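Local coordinates for protein EreC (Klebsiella pneumoniae, PDB 6XCQ) that probably hydrolyses the macrolactone ester of erythromycin and related macrolides, an esterase activity that underlies macrolide resistance, at residues D165-L170 / E253-T258; P370-R375 / S410-T415. The protein carries 1 engineered substitution. One frame throughout, in Å; residues are numbered along the deposited sequence.

Overall arrangement
The two contacts lie on opposite sides of the centre of this single-chain esterase, their own centres 37 Å apart and their nearest atoms about 22 Å, so neither touches the other. Interaction 1 joins helix 164-177 to helix 244-267 within the helical part of the chain and is buried, 18 Å from the centre. Interaction 2 is a surface contact, 21 Å from the centre, between the loop after strand 365-370 and strand 411-414 of the hairpin 405-408/411-414. Along the chain, 165-170/253-258 closes before 370-375/410-415 opens. Both pair an aspartate with a serine hydroxyl and add bridging water, but only interaction 1 has an apolar side as well.

Interaction 1: D165-L170 / E253-T258; sequences DDLAQL and ESIEYT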
loop_
_atom_site.group_PDB
_atom_site.type_symbol
_atom_site.label_atom_id
_atom_site.label_comp_id
_atom_site.label_asym_id
_atom_site.label_seq_id
_atom_site.Cartn_x
_atom_site.Cartn_y
_atom_site.Cartn_z
ATOM N N ASP A 165 5.159 17.538 -4.318
ATOM C CA ASP A 165 6.495 16.944 -4.235
ATOM C C ASP A 165 6.933 16.417 -5.596
ATOM O O ASP A 165 8.077 16.616 -6.014
ATOM C CB ASP A 165 6.541 15.789 -3.221
ATOM C CG ASP A 165 6.501 16.237 -1.755
ATOM O OD1 ASP A 165 6.689 17.431 -1.435
ATOM O OD2 ASP A 165 6.271 15.343 -0.912
ATOM N N ASP A 166 6.037 15.714 -6.293
ATOM C CA ASP A 166 6.428 15.118 -7.565
ATOM C C ASP A 166 6.799 16.198 -8.572
ATOM O O ASP A 166 7.816 16.090 -9.262
ATOM C CB ASP A 166 5.306 14.244 -8.114
ATOM C CG ASP A 166 5.173 12.918 -7.366
ATOM O OD1 ASP A 166 6.202 12.233 -7.154
ATOM O OD2 ASP A 166 4.032 12.557 -7.008
ATOM N N LEU A 167 5.973 17.241 -8.668
ATOM C CA LEU A 167 6.223 18.311 -9.625
ATOM C C LEU A 167 7.493 19.069 -9.287
ATOM O O LEU A 167 8.221 19.509 -10.186
ATOM C CB LEU A 167 5.044 19.274 -9.657
ATOM C CG LEU A 167 3.758 18.804 -10.324
ATOM C CD1 LEU A 167 2.574 19.439 -9.613
ATOM C CD2 LEU A 167 3.761 19.144 -11.813
ATOM N N ALA A 168 7.762 19.254 -7.996
ATOM C CA ALA A 168 8.944 20.004 -7.592
ATOM C C ALA A 168 10.215 19.240 -7.922
ATOM O O ALA A 168 11.203 19.835 -8.366
ATOM C CB ALA A 168 8.883 20.324 -6.097
ATOM N N GLN A 169 10.221 17.926 -7.687
ATOM C CA GLN A 169 11.374 17.127 -8.080
ATOM C C GLN A 169 11.506 17.093 -9.594
ATOM O O GLN A 169 12.612 17.243 -10.129
ATOM C CB GLN A 169 11.266 15.705 -7.520
ATOM C CG GLN A 169 12.509 14.880 -7.791
ATOM C CD GLN A 169 12.296 13.387 -7.613
ATOM O OE1 GLN A 169 12.709 12.586 -8.449
ATOM N NE2 GLN A 169 11.657 13.007 -6.517
ATOM N N LEU A 170 10.387 16.917 -10.298
ATOM C CA LEU A 170 10.421 16.957 -11.761
ATOM C C LEU A 170 11.033 18.265 -12.264
ATOM O O LEU A 170 11.871 18.264 -13.180
ATOM C CB LEU A 170 9.003 16.771 -12.313
ATOM C CG LEU A 170 8.804 16.825 -13.839
ATOM C CD1 LEU A 170 9.613 15.728 -14.519
ATOM C CD2 LEU A 170 7.317 16.694 -14.176
ATOM N N GLU A 253 4.804 9.830 -14.367
ATOM C CA GLU A 253 3.819 8.755 -14.185
ATOM C C GLU A 253 3.024 8.957 -12.898
ATOM O O GLU A 253 1.795 8.827 -12.880
ATOM C CB GLU A 253 4.498 7.387 -14.158
ATOM C CG GLU A 253 4.984 6.867 -15.515
ATOM C CD GLU A 253 3.866 6.716 -16.533
ATOM O OE1 GLU A 253 3.941 7.370 -17.600
ATOM O OE2 GLU A 253 2.910 5.961 -16.265
ATOM N N SER A 254 3.724 9.253 -11.804
ATOM C CA SER A 254 3.065 9.498 -10.531
ATOM C C SER A 254 2.056 10.639 -10.641
ATOM O O SER A 254 0.922 10.518 -10.166
ATOM C CB SER A 254 4.110 9.801 -9.457
ATOM O OG SER A 254 3.457 10.052 -8.215
ATOM N N ILE A 255 2.446 11.755 -11.270
ATOM C CA ILE A 255 1.528 12.892 -11.406
ATOM C C ILE A 255 0.330 12.531 -12.276
ATOM O O ILE A 255 -0.820 12.862 -11.945
ATOM C CB ILE A 255 2.262 14.123 -11.962
ATOM C CG1 ILE A 255 3.306 14.627 -10.967
ATOM C CG2 ILE A 255 1.273 15.219 -12.288
ATOM C CD1 ILE A 255 4.552 15.334 -11.664
ATOM N N GLU A 256 0.573 11.851 -13.401
ATOM C CA GLU A 256 -0.521 11.479 -14.297
ATOM C C GLU A 256 -1.577 10.655 -13.566
ATOM O O GLU A 256 -2.778 10.908 -13.692
ATOM C CB GLU A 256 0.019 10.701 -15.489
ATOM C CG GLU A 256 -1.044 10.160 -16.437
ATOM C CD GLU A 256 -0.464 9.118 -17.401
ATOM O OE1 GLU A 256 -0.779 9.149 -18.612
ATOM O OE2 GLU A 256 0.316 8.255 -16.936
ATOM N N TYR A 257 -1.145 9.650 -12.808
ATOM C CA TYR A 257 -2.113 8.815 -12.099
ATOM C C TYR A 257 -2.699 9.539 -10.895
ATOM O O TYR A 257 -3.820 9.222 -10.467
ATOM C CB TYR A 257 -1.460 7.495 -11.691
ATOM C CG TYR A 257 -1.472 6.440 -12.793
ATOM C CD1 TYR A 257 -0.568 6.486 -13.857
ATOM C CD2 TYR A 257 -2.396 5.404 -12.766
ATOM C CE1 TYR A 257 -0.587 5.511 -14.873
ATOM C CE2 TYR A 257 -2.423 4.435 -13.751
ATOM C CZ TYR A 257 -1.526 4.488 -14.803
ATOM O OH TYR A 257 -1.596 3.521 -15.766
ATOM N N THR A 258 -1.979 10.518 -10.339
ATOM C CA THR A 258 -2.562 11.298 -9.245
ATOM C C THR A 258 -3.751 12.121 -9.727
ATOM O O THR A 258 -4.815 12.125 -9.096
ATOM C CB THR A 258 -1.507 12.198 -8.608
ATOM O OG1 THR A 258 -0.539 11.376 -7.963
ATOM C CG2 THR A 258 -2.143 13.083 -7.564
HETATM O O HOH W 1 1.735 13.368 -7.954
#
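D166 meets two consecutive residues of the facing helix with different parts of one short side chain: its CB lies against I255, while its carboxylate turns to S254. The segments 165-170 and 253-258 run roughly antiparallel, at 149°, their segment axes approaching to 9.7 Å, as two packed helices of the helical part of this esterase. The nearest backbone pair is D166 and I255, whose CA atoms are 6.6 Å apart. I255 is the apolar wedge. With its CG1 anti to its own carbonyl carbon (chi1 -66°), CG1 comes to 3.5 Å from D166 CB, and CD1 reaches on toward the two leucines. L167 and I255 cross at about a right angle, L167 CG standing 3.8 Å from I255 CD1; L170 approaches more obliquely, with its CD2 branch 4.0 Å from the same methyl. The polar side is organised around D166 OD2. S254 OG donates to it over 2.8 Å, coming from above the carboxylate plane, 54° out of it. A water donates to OD2 at 2.6 Å and also to T258 OG1, carrying the polar link one helical turn farther along 253-258. T258 OG1 in turn donates to S254 O, reaching it from the face opposite T258 N, so this carbonyl holds two donors. P158 packs against both D166 and S254, I102 of helix 101-112 also touches D166, and V222 of helix 212-231 meets I255. R251 makes a weak, long ion pair with D166 OD1. The chemistry is therefore divided: aliphatic carbons meet on one side, while on the other a buried carboxylate oxygen receives two hydrogen bonds, which would favour its charged form inside the helix packing.

Interaction 2: P370-R375 / S410-T415; sequences PADAIR and SASVET
D372 carries CG anti to its backbone N (chi1 -162°), and S412 holds OG anti to its carbonyl carbon (chi1 -64°); these two rotations bring carboxylate and hydroxyl together beside the β-hairpin 405-408/411-414. The loop that follows strand 365-370 is thereby tied to strand 411-414 of that two-stranded antiparallel sheet. S412 OG donates to D372 OD2 over 2.6 Å, using the anti lone pair of that oxygen. Further along the same loop, R375 folds back and grips the carboxylate end-on, NH2 to OD1 and NH1 to OD2, in a salt bridge. NH1 comes to OD2 from above the carboxylate plane, yet OD2 lies nearly in the guanidinium plane, 3° out of it. The arginine charge and the serine bond together probably hold the carboxylate ionised and fix its rotation. D372 O accepts from R407 of strand 405-408, tying the loop to both hairpin strands. S410 OG is hydrogen-bonded to E352. Beside the aspartate the backbones are joined through water: one molecule donates to P370 O and to S410 O. A second accepts from D372 N at 3.0 Å and donates to A411 O at 2.6 Å.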
loop_
_atom_site.group_PDB
_atom_site.type_symbol
_atom_site.label_atom_id
_atom_site.label_comp_id
_atom_site.label_asym_id
_atom_site.label_seq_id
_atom_site.Cartn_x
_atom_site.Cartn_y
_atom_site.Cartn_z
ATOM N N PRO A 370 -18.874 -2.222 15.207
ATOM C CA PRO A 370 -19.022 -3.688 15.178
ATOM C C PRO A 370 -18.527 -4.276 13.864
ATOM O O PRO A 370 -18.835 -3.771 12.786
ATOM C CB PRO A 370 -20.535 -3.905 15.343
ATOM C CG PRO A 370 -21.003 -2.707 16.071
ATOM C CD PRO A 370 -20.149 -1.567 15.555
ATOM N N ALA A 371 -17.764 -5.362 13.957
ATOM C CA ALA A 371 -17.297 -5.998 12.733
ATOM C C ALA A 371 -18.395 -6.899 12.169
ATOM O O ALA A 371 -19.366 -7.239 12.853
ATOM C CB ALA A 371 -16.012 -6.798 12.982
ATOM N N ASP A 372 -18.241 -7.268 10.896
ATOM C CA ASP A 372 -19.243 -8.094 10.225
ATOM C C ASP A 372 -19.411 -9.434 10.933
ATOM O O ASP A 372 -18.434 -10.037 11.392
ATOM C CB ASP A 372 -18.841 -8.329 8.763
ATOM C CG ASP A 372 -20.004 -8.797 7.906
ATOM O OD1 ASP A 372 -21.156 -8.451 8.241
ATOM O OD2 ASP A 372 -19.768 -9.513 6.903
ATOM N N ALA A 373 -20.663 -9.903 11.008
ATOM C CA ALA A 373 -20.959 -11.190 11.631
ATOM C C ALA A 373 -20.191 -12.329 10.971
ATOM O O ALA A 373 -20.057 -12.390 9.748
ATOM C CB ALA A 373 -22.459 -11.488 11.554
ATOM N N ILE A 374 -19.722 -13.263 11.785
ATOM C CA ILE A 374 -19.016 -14.433 11.274
ATOM C C ILE A 374 -20.057 -15.480 10.880
ATOM O O ILE A 374 -20.867 -15.893 11.706
ATOM C CB ILE A 374 -18.043 -14.974 12.332
ATOM C CG1 ILE A 374 -16.958 -13.921 12.604
ATOM C CG2 ILE A 374 -17.461 -16.340 11.931
ATOM C CD1 ILE A 374 -16.201 -14.136 13.937
ATOM N N ARG A 375 -20.051 -15.897 9.618
ATOM C CA ARG A 375 -21.044 -16.836 9.117
ATOM C C ARG A 375 -20.385 -18.159 8.744
ATOM O O ARG A 375 -19.151 -18.297 8.753
ATOM C CB ARG A 375 -21.800 -16.239 7.925
ATOM C CG ARG A 375 -22.548 -14.991 8.311
ATOM C CD ARG A 375 -23.184 -14.313 7.134
ATOM N NE ARG A 375 -23.573 -12.947 7.472
ATOM C CZ ARG A 375 -22.762 -11.898 7.356
ATOM N NH1 ARG A 375 -21.515 -12.058 6.909
ATOM N NH2 ARG A 375 -23.193 -10.688 7.691
ATOM N N SER A 410 -15.308 -2.976 8.313
ATOM C CA SER A 410 -16.453 -3.459 9.077
ATOM C C SER A 410 -17.415 -4.284 8.234
ATOM O O SER A 410 -18.492 -4.635 8.718
ATOM C CB SER A 410 -17.205 -2.292 9.732
ATOM O OG SER A 410 -17.721 -1.395 8.771
ATOM N N ALA A 411 -17.034 -4.632 7.003
ATOM C CA ALA A 411 -17.862 -5.455 6.131
ATOM C C ALA A 411 -17.150 -6.768 5.817
ATOM O O ALA A 411 -16.346 -7.238 6.626
ATOM C CB ALA A 411 -18.201 -4.689 4.844
ATOM N N SER A 412 -17.464 -7.377 4.666
ATOM C CA SER A 412 -16.756 -8.545 4.145
ATOM C C SER A 412 -16.641 -8.452 2.625
ATOM O O SER A 412 -17.391 -7.730 1.973
ATOM C CB SER A 412 -17.442 -9.878 4.514
ATOM O OG SER A 412 -17.448 -10.113 5.914
ATOM N N VAL A 413 -15.682 -9.184 2.067
ATOM C CA VAL A 413 -15.607 -9.409 0.630
ATOM C C VAL A 413 -15.903 -10.883 0.395
ATOM O O VAL A 413 -15.668 -11.723 1.266
ATOM C CB VAL A 413 -14.241 -9.017 0.012
ATOM C CG1 VAL A 413 -13.890 -7.582 0.358
ATOM C CG2 VAL A 413 -13.143 -9.966 0.464
ATOM N N GLU A 414 -16.431 -11.197 -0.780
ATOM C CA GLU A 414 -16.694 -12.575 -1.172
ATOM C C GLU A 414 -15.944 -12.882 -2.455
ATOM O O GLU A 414 -15.954 -12.081 -3.392
ATOM C CB GLU A 414 -18.188 -12.824 -1.377
ATOM C CG GLU A 414 -18.481 -14.159 -2.057
ATOM C CD GLU A 414 -19.911 -14.659 -1.833
ATOM O OE1 GLU A 414 -20.786 -13.829 -1.469
ATOM O OE2 GLU A 414 -20.148 -15.883 -2.022
ATOM N N THR A 415 -15.314 -14.051 -2.506
ATOM C CA THR A 415 -14.481 -14.413 -3.647
ATOM C C THR A 415 -14.174 -15.902 -3.525
ATOM O O THR A 415 -14.646 -16.582 -2.603
ATOM C CB THR A 415 -13.211 -13.546 -3.677
ATOM O OG1 THR A 415 -12.505 -13.726 -4.916
ATOM C CG2 THR A 415 -12.327 -13.903 -2.518
HETATM O O HOH W 2 -20.525 -4.338 10.320
HETATM O O HOH W 3 -15.860 -6.801 9.124
#